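PDB 4MEA: predicted protein from Acinetobacter sp. RUH2624, which probably hydrolyses epoxides as a secreted, Cif-type virulence factor of the alpha/beta hydrolase fold. Local coordinates for residues 140-145 / 251-256; 159-164 / 286-291; 266-271 / 317-322. One frame throughout, in Å; residues are numbered along the deposited sequence.

Contact 1. Residues 140-145 / 251-256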
loop_
_atom_site.group_PDB
_atom_site.type_symbol
_atom_site.label_atom_id
_atom_site.label_comp_id
_atom_site.label_asym_id
_atom_site.label_seq_id
_atom_site.Cartn_x
_atom_site.Cartn_y
_atom_site.Cartn_z
ATOM N N SER A 140 -4.662 -13.344 -18.104
ATOM C CA SER A 140 -4.992 -14.557 -18.854
ATOM C C SER A 140 -6.396 -15.128 -18.714
ATOM O O SER A 140 -6.756 -16.013 -19.486
ATOM C CB SER A 140 -3.998 -15.679 -18.507
ATOM O OG SER A 140 -2.660 -15.287 -18.769
ATOM N N TYR A 141 -7.197 -14.680 -17.753
ATOM C CA TYR A 141 -8.449 -15.421 -17.565
ATOM C C TYR A 141 -9.378 -15.444 -18.790
ATOM O O TYR A 141 -9.896 -16.508 -19.144
ATOM C CB TYR A 141 -9.226 -15.081 -16.279
ATOM C CG TYR A 141 -10.360 -16.075 -16.122
ATOM C CD1 TYR A 141 -10.109 -17.387 -15.734
ATOM C CD2 TYR A 141 -11.670 -15.725 -16.446
ATOM C CE1 TYR A 141 -11.153 -18.324 -15.628
ATOM C CE2 TYR A 141 -12.709 -16.641 -16.354
ATOM C CZ TYR A 141 -12.448 -17.936 -15.948
ATOM O OH TYR A 141 -13.490 -18.841 -15.866
ATOM N N PRO A 142 -9.605 -14.282 -19.434
ATOM C CA PRO A 142 -10.438 -14.297 -20.643
ATOM C C PRO A 142 -9.836 -15.169 -21.740
ATOM O O PRO A 142 -10.589 -15.833 -22.443
ATOM C CB PRO A 142 -10.468 -12.827 -21.070
ATOM C CG PRO A 142 -10.290 -12.082 -19.766
ATOM C CD PRO A 142 -9.299 -12.907 -19.000
ATOM N N LEU A 143 -8.513 -15.178 -21.874
ATOM C CA LEU A 143 -7.860 -16.066 -22.837
ATOM C C LEU A 143 -8.259 -17.521 -22.591
ATOM O O LEU A 143 -8.708 -18.227 -23.507
ATOM C CB LEU A 143 -6.332 -15.915 -22.774
ATOM C CG LEU A 143 -5.497 -16.712 -23.787
ATOM C CD1 LEU A 143 -4.185 -16.006 -24.087
ATOM C CD2 LEU A 143 -5.241 -18.135 -23.313
ATOM N N VAL A 144 -8.105 -17.971 -21.351
ATOM C CA VAL A 144 -8.428 -19.349 -20.995
ATOM C C VAL A 144 -9.922 -19.662 -21.104
ATOM O O VAL A 144 -10.311 -20.667 -21.704
ATOM C CB VAL A 144 -7.922 -19.691 -19.575
ATOM C CG1 VAL A 144 -8.435 -21.063 -19.138
ATOM C CG2 VAL A 144 -6.392 -19.638 -19.540
ATOM N N ALA A 145 -10.753 -18.806 -20.517
ATOM C CA ALA A 145 -12.201 -19.003 -20.526
ATOM C C ALA A 145 -12.797 -18.994 -21.941
ATOM O O ALA A 145 -13.712 -19.756 -22.232
ATOM C CB ALA A 145 -12.888 -17.957 -19.658
ATOM N N ARG A 251 -14.114 -6.393 -13.639
ATOM C CA ARG A 251 -15.403 -6.314 -14.310
ATOM C C ARG A 251 -15.460 -7.339 -15.433
ATOM O O ARG A 251 -16.469 -8.016 -15.633
ATOM C CB ARG A 251 -15.628 -4.905 -14.869
ATOM C CG ARG A 251 -16.725 -4.828 -15.929
ATOM C CD ARG A 251 -17.538 -3.554 -15.796
ATOM N NE ARG A 251 -18.418 -3.318 -16.937
ATOM C CZ ARG A 251 -19.518 -4.020 -17.204
ATOM N NH1 ARG A 251 -19.878 -5.033 -16.422
ATOM N NH2 ARG A 251 -20.255 -3.712 -18.265
ATOM N N GLN A 252 -14.358 -7.462 -16.164
ATOM C CA GLN A 252 -14.321 -8.374 -17.291
ATOM C C GLN A 252 -14.464 -9.821 -16.852
ATOM O O GLN A 252 -15.212 -10.583 -17.463
ATOM C CB GLN A 252 -13.037 -8.174 -18.093
ATOM C CG GLN A 252 -12.989 -6.825 -18.793
ATOM C CD GLN A 252 -11.599 -6.473 -19.268
ATOM O OE1 GLN A 252 -10.641 -7.212 -19.020
ATOM N NE2 GLN A 252 -11.479 -5.348 -19.975
ATOM N N ASN A 253 -13.745 -10.206 -15.800
ATOM C CA ASN A 253 -13.811 -11.582 -15.335
ATOM C C ASN A 253 -15.147 -11.902 -14.682
ATOM O O ASN A 253 -15.678 -13.002 -14.835
ATOM C CB ASN A 253 -12.642 -11.914 -14.388
ATOM C CG ASN A 253 -11.305 -11.985 -15.122
ATOM O OD1 ASN A 253 -11.267 -12.154 -16.346
ATOM N ND2 ASN A 253 -10.207 -11.844 -14.382
ATOM N N GLU A 254 -15.684 -10.947 -13.934
ATOM C CA GLU A 254 -16.983 -11.142 -13.304
ATOM C C GLU A 254 -18.060 -11.350 -14.372
ATOM O O GLU A 254 -18.983 -12.151 -14.200
ATOM C CB GLU A 254 -17.331 -9.941 -12.415
ATOM C CG GLU A 254 -16.504 -9.867 -11.129
ATOM C CD GLU A 254 -16.870 -10.955 -10.124
ATOM O OE1 GLU A 254 -18.020 -11.440 -10.152
ATOM O OE2 GLU A 254 -16.010 -11.323 -9.296
ATOM N N ALA A 255 -17.934 -10.626 -15.478
ATOM C CA ALA A 255 -18.886 -10.761 -16.579
ATOM C C ALA A 255 -18.803 -12.160 -17.195
ATOM O O ALA A 255 -19.820 -12.776 -17.497
ATOM C CB ALA A 255 -18.646 -9.680 -17.640
ATOM N N LEU A 256 -17.585 -12.663 -17.374
ATOM C CA LEU A 256 -17.396 -14.018 -17.878
ATOM C C LEU A 256 -17.984 -15.041 -16.915
ATOM O O LEU A 256 -18.687 -15.956 -17.332
ATOM C CB LEU A 256 -15.909 -14.310 -18.128
ATOM C CG LEU A 256 -15.260 -13.538 -19.289
ATOM C CD1 LEU A 256 -13.743 -13.604 -19.208
ATOM C CD2 LEU A 256 -15.754 -14.066 -20.629
HETATM O O HOH W 1 -7.362 -12.493 -15.693
#

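Contact 2. Residues 159-164 / 286-291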
loop_
_atom_site.group_PDB
_atom_site.type_symbol
_atom_site.label_atom_id
_atom_site.label_comp_id
_atom_site.label_asym_id
_atom_site.label_seq_id
_atom_site.Cartn_x
_atom_site.Cartn_y
_atom_site.Cartn_z
ATOM N N SER A 159 -1.037 -16.307 -7.140
ATOM C CA SER A 159 -1.803 -15.054 -7.098
ATOM C C SER A 159 -3.285 -15.228 -7.420
ATOM O O SER A 159 -3.670 -16.128 -8.171
ATOM C CB SER A 159 -1.208 -14.007 -8.048
ATOM O OG SER A 159 0.098 -13.648 -7.654
ATOM N N PRO A 160 -4.125 -14.357 -6.854
ATOM C CA PRO A 160 -5.549 -14.424 -7.180
ATOM C C PRO A 160 -5.780 -14.021 -8.633
ATOM O O PRO A 160 -5.010 -13.236 -9.191
ATOM C CB PRO A 160 -6.172 -13.386 -6.238
ATOM C CG PRO A 160 -5.060 -12.438 -5.923
ATOM C CD PRO A 160 -3.825 -13.290 -5.878
ATOM N N ILE A 161 -6.814 -14.593 -9.237
ATOM C CA ILE A 161 -7.339 -14.116 -10.503
ATOM C C ILE A 161 -8.225 -12.929 -10.137
ATOM O O ILE A 161 -9.005 -13.009 -9.190
ATOM C CB ILE A 161 -8.192 -15.214 -11.189
ATOM C CG1 ILE A 161 -7.327 -16.438 -11.510
ATOM C CG2 ILE A 161 -8.874 -14.677 -12.447
ATOM C CD1 ILE A 161 -8.114 -17.736 -11.713
ATOM N N PRO A 162 -8.090 -11.809 -10.858
ATOM C CA PRO A 162 -8.942 -10.654 -10.562
ATOM C C PRO A 162 -10.430 -11.006 -10.482
ATOM O O PRO A 162 -10.991 -11.597 -11.399
ATOM C CB PRO A 162 -8.681 -9.726 -11.751
ATOM C CG PRO A 162 -7.243 -10.002 -12.089
ATOM C CD PRO A 162 -7.086 -11.503 -11.894
ATOM N N ASP A 163 -11.050 -10.654 -9.365
ATOM C CA ASP A 163 -12.494 -10.766 -9.219
ATOM C C ASP A 163 -12.916 -9.779 -8.139
ATOM O O ASP A 163 -12.106 -8.947 -7.719
ATOM C CB ASP A 163 -12.959 -12.219 -8.949
ATOM C CG ASP A 163 -12.783 -12.659 -7.490
ATOM O OD1 ASP A 163 -12.005 -12.039 -6.749
ATOM O OD2 ASP A 163 -13.426 -13.654 -7.089
ATOM N N ARG A 164 -14.174 -9.850 -7.711
ATOM C CA ARG A 164 -14.737 -8.857 -6.797
ATOM C C ARG A 164 -13.952 -8.810 -5.488
ATOM O O ARG A 164 -13.923 -7.780 -4.806
ATOM C CB ARG A 164 -16.208 -9.181 -6.507
ATOM C CG ARG A 164 -16.370 -10.483 -5.748
ATOM C CD ARG A 164 -17.788 -11.027 -5.759
ATOM N NE ARG A 164 -17.855 -12.266 -4.983
ATOM C CZ ARG A 164 -18.904 -13.078 -4.952
ATOM N NH1 ARG A 164 -19.987 -12.785 -5.661
ATOM N NH2 ARG A 164 -18.865 -14.188 -4.217
ATOM N N ALA A 286 -14.573 -21.855 -5.329
ATOM C CA ALA A 286 -15.859 -21.194 -5.070
ATOM C C ALA A 286 -16.501 -20.574 -6.306
ATOM O O ALA A 286 -17.722 -20.507 -6.400
ATOM C CB ALA A 286 -15.712 -20.132 -3.979
ATOM N N ARG A 287 -15.687 -20.110 -7.250
ATOM C CA ARG A 287 -16.209 -19.224 -8.288
ATOM C C ARG A 287 -15.842 -19.527 -9.740
ATOM O O ARG A 287 -16.548 -19.081 -10.646
ATOM C CB ARG A 287 -15.822 -17.781 -7.970
ATOM C CG ARG A 287 -16.198 -17.377 -6.560
ATOM C CD ARG A 287 -16.381 -15.895 -6.467
ATOM N NE ARG A 287 -17.444 -15.426 -7.350
ATOM C CZ ARG A 287 -17.391 -14.278 -8.012
ATOM N NH1 ARG A 287 -16.314 -13.510 -7.899
ATOM N NH2 ARG A 287 -18.395 -13.906 -8.796
ATOM N N PHE A 288 -14.755 -20.261 -9.970
ATOM C CA PHE A 288 -14.214 -20.383 -11.331
ATOM C C PHE A 288 -14.395 -21.753 -11.984
ATOM O O PHE A 288 -14.209 -21.890 -13.194
ATOM C CB PHE A 288 -12.724 -19.996 -11.363
ATOM C CG PHE A 288 -12.479 -18.510 -11.329
ATOM C CD1 PHE A 288 -12.197 -17.816 -12.495
ATOM C CD2 PHE A 288 -12.536 -17.811 -10.136
ATOM C CE1 PHE A 288 -11.973 -16.453 -12.469
ATOM C CE2 PHE A 288 -12.315 -16.446 -10.106
ATOM C CZ PHE A 288 -12.034 -15.767 -11.275
ATOM N N VAL A 289 -14.729 -22.766 -11.192
ATOM C CA VAL A 289 -14.797 -24.122 -11.722
ATOM C C VAL A 289 -16.235 -24.629 -11.808
ATOM O O VAL A 289 -16.983 -24.579 -10.834
ATOM C CB VAL A 289 -13.918 -25.096 -10.904
ATOM C CG1 VAL A 289 -12.493 -24.551 -10.785
ATOM C CG2 VAL A 289 -14.506 -25.334 -9.533
ATOM N N ALA A 290 -16.623 -25.102 -12.988
ATOM C CA ALA A 290 -17.983 -25.592 -13.205
ATOM C C ALA A 290 -18.211 -26.936 -12.519
ATOM O O ALA A 290 -19.307 -27.218 -12.028
ATOM C CB ALA A 290 -18.283 -25.701 -14.695
ATOM N N ASP A 291 -17.167 -27.758 -12.483
ATOM C CA ASP A 291 -17.253 -29.083 -11.882
ATOM C C ASP A 291 -16.011 -29.391 -11.047
ATOM O O ASP A 291 -14.919 -29.568 -11.588
ATOM C CB ASP A 291 -17.460 -30.144 -12.966
ATOM C CG ASP A 291 -17.437 -31.554 -12.417
ATOM O OD1 ASP A 291 -17.523 -31.722 -11.182
ATOM O OD2 ASP A 291 -17.338 -32.498 -13.226
#

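Contact 3. Residues 266-271 / 317-322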
loop_
_atom_site.group_PDB
_atom_site.type_symbol
_atom_site.label_atom_id
_atom_site.label_comp_id
_atom_site.label_asym_id
_atom_site.label_seq_id
_atom_site.Cartn_x
_atom_site.Cartn_y
_atom_site.Cartn_z
ATOM N N PRO A 266 -10.229 -29.215 -17.113
ATOM C CA PRO A 266 -9.522 -29.433 -15.852
ATOM C C PRO A 266 -8.649 -28.221 -15.527
ATOM O O PRO A 266 -8.001 -27.665 -16.417
ATOM C CB PRO A 266 -8.649 -30.657 -16.149
ATOM C CG PRO A 266 -9.356 -31.358 -17.287
ATOM C CD PRO A 266 -9.919 -30.253 -18.116
ATOM N N SER A 267 -8.645 -27.812 -14.266
ATOM C CA SER A 267 -7.844 -26.672 -13.850
ATOM C C SER A 267 -7.157 -26.967 -12.524
ATOM O O SER A 267 -7.582 -27.846 -11.771
ATOM C CB SER A 267 -8.711 -25.424 -13.732
ATOM O OG SER A 267 -9.698 -25.580 -12.729
ATOM N N MET A 268 -6.082 -26.241 -12.254
ATOM C CA MET A 268 -5.367 -26.379 -10.995
ATOM C C MET A 268 -5.034 -25.015 -10.410
ATOM O O MET A 268 -4.642 -24.099 -11.144
ATOM C CB MET A 268 -4.073 -27.184 -11.184
ATOM C CG MET A 268 -3.217 -27.274 -9.914
ATOM S SD MET A 268 -1.978 -28.585 -9.954
ATOM C CE MET A 268 -0.895 -28.024 -11.266
ATOM N N ALA A 269 -5.218 -24.888 -9.095
ATOM C CA ALA A 269 -4.618 -23.814 -8.315
ATOM C C ALA A 269 -3.386 -24.395 -7.642
ATOM O O ALA A 269 -3.474 -25.367 -6.894
ATOM C CB ALA A 269 -5.591 -23.278 -7.276
ATOM N N LEU A 270 -2.229 -23.818 -7.941
ATOM C CA LEU A 270 -0.967 -24.296 -7.392
ATOM C C LEU A 270 -0.296 -23.117 -6.700
ATOM O O LEU A 270 0.045 -22.122 -7.336
ATOM C CB LEU A 270 -0.093 -24.873 -8.516
ATOM C CG LEU A 270 1.367 -25.221 -8.258
ATOM C CD1 LEU A 270 1.512 -26.293 -7.173
ATOM C CD2 LEU A 270 2.024 -25.685 -9.568
ATOM N N THR A 271 -0.140 -23.216 -5.386
ATOM C CA THR A 271 0.278 -22.065 -4.605
ATOM C C THR A 271 1.367 -22.433 -3.607
ATOM O O THR A 271 1.683 -23.610 -3.411
ATOM C CB THR A 271 -0.901 -21.482 -3.816
ATOM O OG1 THR A 271 -1.177 -22.329 -2.696
ATOM C CG2 THR A 271 -2.143 -21.373 -4.691
ATOM N N LYS A 317 6.647 -31.604 -10.190
ATOM C CA LYS A 317 5.863 -32.763 -9.788
ATOM C C LYS A 317 4.366 -32.458 -9.854
ATOM O O LYS A 317 3.591 -33.264 -10.368
ATOM C CB LYS A 317 6.256 -33.250 -8.392
ATOM C CG LYS A 317 5.476 -34.483 -7.957
ATOM C CD LYS A 317 6.100 -35.173 -6.755
ATOM C CE LYS A 317 5.320 -36.433 -6.396
ATOM N NZ LYS A 317 6.018 -37.268 -5.374
ATOM N N SER A 318 3.967 -31.294 -9.346
ATOM C CA SER A 318 2.557 -30.893 -9.369
ATOM C C SER A 318 2.023 -30.711 -10.789
ATOM O O SER A 318 0.921 -31.159 -11.113
ATOM C CB SER A 318 2.332 -29.607 -8.560
ATOM O OG SER A 318 2.772 -29.748 -7.218
ATOM N N LEU A 319 2.794 -30.045 -11.638
ATOM C CA LEU A 319 2.366 -29.860 -13.024
ATOM C C LEU A 319 2.343 -31.191 -13.791
ATOM O O LEU A 319 1.408 -31.465 -14.548
ATOM C CB LEU A 319 3.264 -28.856 -13.751
ATOM C CG LEU A 319 3.285 -27.391 -13.314
ATOM C CD1 LEU A 319 4.416 -26.671 -14.047
ATOM C CD2 LEU A 319 1.951 -26.684 -13.558
ATOM N N SER A 320 3.370 -32.015 -13.597
ATOM C CA SER A 320 3.450 -33.292 -14.308
ATOM C C SER A 320 2.275 -34.204 -13.979
ATOM O O SER A 320 1.681 -34.813 -14.874
ATOM C CB SER A 320 4.772 -33.995 -14.008
ATOM O OG SER A 320 5.838 -33.300 -14.622
ATOM N N ASN A 321 1.939 -34.286 -12.695
ATOM C CA ASN A 321 0.841 -35.130 -12.236
ATOM C C ASN A 321 -0.517 -34.626 -12.713
ATOM O O ASN A 321 -1.415 -35.418 -13.009
ATOM C CB ASN A 321 0.840 -35.235 -10.708
ATOM C CG ASN A 321 1.979 -36.084 -10.182
ATOM O OD1 ASN A 321 2.586 -36.857 -10.928
ATOM N ND2 ASN A 321 2.270 -35.953 -8.890
ATOM N N PHE A 322 -0.662 -33.306 -12.774
ATOM C CA PHE A 322 -1.892 -32.696 -13.260
ATOM C C PHE A 322 -2.006 -32.720 -14.784
ATOM O O PHE A 322 -3.055 -33.084 -15.324
ATOM C CB PHE A 322 -1.991 -31.254 -12.784
ATOM C CG PHE A 322 -3.155 -30.508 -13.362
ATOM C CD1 PHE A 322 -4.450 -30.804 -12.965
ATOM C CD2 PHE A 322 -2.957 -29.501 -14.290
ATOM C CE1 PHE A 322 -5.529 -30.115 -13.494
ATOM C CE2 PHE A 322 -4.029 -28.803 -14.814
ATOM C CZ PHE A 322 -5.316 -29.111 -14.416
#

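Contact 1. Residues 140-145 / 251-256
Pro142 and Asn253 mark the closest backbone approach of the helical segments 140-145 and 251-256, which run at 24° with their short axes 9.9 Å apart at closest. The first lies on helix 136-146, which follows sheet strand 128-133 in the alpha/beta hydrolase fold, and the second on helix 246-258, which leads back to the sheet at strand 267-272. Leucine suits the apolar half of the interface: one methyl of Leu256, CD1, comes 3.8 Å from Pro142 CG and 4.1 Å from Tyr141 CD2, while Ala145, with its short CB, gives it room. The compact proline ring crosses both Leu256 and Asn253 at about a right angle. Asn253 CG stands anti to its own carbonyl carbon (chi1 -70°), and the amide plane is turned 82° from the Tyr141 ring. Its OD1 lies at the edge of that ring and 3.4 Å from Pro142 CD, so it is buried against carbon and has no polar partner in the model. The tyrosine's polar end is served elsewhere, OH bonding to Lys261 O. Asparagine also brings a donor: ND2 bonds to Pro162 O and, 3.2 Å away, to a water that in turn accepts a 3.0 Å hydrogen bond from Tyr141 N.

Contact 2. Residues 159-164 / 286-291
Ile161 meets Phe288 tip to tip, its two branches touching the aromatic ring at different places. CD1 makes a CH-pi contact over one face, 4.2 Å from the centroid and offset toward the rim, while CG2, anti to the backbone N, comes 3.5 Å from Phe288 CZ at the far end of the ring, beyond its rim. An isoleucine suits this place because both branches can press on the phenylalanine at once. The same ring also stands edge-to-face with Tyr141 of helix 136-146.

At Pro162 the contact passes to the backbone: its carbonyl oxygen lies at the edge of the Phe288 ring, 4.3 Å from CZ, and accepts a hydrogen bond from Asn253 ND2. The loop here leaves sheet strand 151-157, the point at which alpha/beta hydrolases of the epoxide hydrolase type commonly insert their cap, and this contact joins it to the C-terminal end of helix 279-288.

Asp163 then brings a carboxylate to Arg287. The NH1-OD2 salt bridge is 3.0 Å long and bent, with an N-H...O angle of 143°; OD2 lies close to the guanidinium plane, whereas NH1 approaches OD2 from above the carboxylate plane. Asp163 OD1 bonds to Ala165 N, closing an Asx turn that holds the carboxylate. Arg287 NH1 also forms a salt bridge, its stronger one, with Glu254 OE2, which also accepts the backbone N-H of Arg164.

Arg164, extended from CG to NE, lays its guanidinium flat on that of Arg287, centres 3.6 Å apart and planes at 4°. Arg287 bends at chi3 (61°), which turns NE away from an extended course. The two like charges, with Arg164 NE 3.5 Å from Arg287 NH1, would repel, a cost that the nearby carboxylates of Asp163 and Glu254 probably offset.

Contact 3. Residues 266-271 / 317-322
Ser318 faces Leu270, its CB 3.7 Å from the leucine CD1. A serine is small enough to let the helix come close to the strand, and its OG, directed back beside its own backbone N, is bonded to Gly314 O one turn earlier, which leaves a compact surface for the methyl to rest on. The Ser318 carbonyl oxygen meets the tip of another strand residue, Met268 CE, at 3.6 Å.

Leu319 starts off to one side of the strand, but its CD2 methyl returns to it, touching Met268 CE at 3.9 Å and Leu270 CD2 at 4.1 Å, the two leucines crossing at about a right angle. Both belong to the apolar layer between sheet and flanking helix, as in the alpha/beta hydrolase core. Helical segment 317-322 runs at 169° to strand 267-271, almost antiparallel, with the short axes 10.2 Å apart. Side chains of the strand alternate: Met268 and Leu270 turn toward this helix, whereas Ser267, Ala269 and Thr271 contact helix 279-288 on the other face of the sheet. Val155 of the adjacent strand 151-157 extends the floor beneath Leu319 and Phe322.

Phe322, with CG anti to the backbone N (chi1 174°), reaches over the start of the strand. Met268 CB sits almost exactly above the ring centre, 3.8 Å from the centroid and only 3° off the normal, a CH-pi contact. The flexible methionine then slides past the phenylalanine in the opposite direction: SD makes an oblique Met-aromatic contact, 4.7 Å from the centroid, and the bend at its last torsion brings CE back beside Phe322 CB. A flat ring suits this site because its far end can also rest on backbone, with CZ 3.4 Å from Ser267 C and the Pro266 carbonyl carbon lying at its edge.

Overall arrangement
All three contacts flank the central mixed sheet. Contacts 1 and 2 have centres 10 Å apart and share a patch on one side: Glu254 of helix 246-258 bonds to Arg287 and Arg164, and Tyr141 packs on Phe288. Contact 3 lies on the opposite face of the sheet, where helix 307-323 packs, its centre about 20 Å and 16 Å from theirs; Val289 CG1 packs lightly against Ser267 OG between contacts 2 and 3. Along the chain, contact 2 crosses both others, whereas contact 1 closes before contact 3 opens. The loop leaving strand 151-157 and the helix returning toward strand 267-272 thus meet beside the sheet, joining the ends of the long, helix-rich excursion to the hydrolase core.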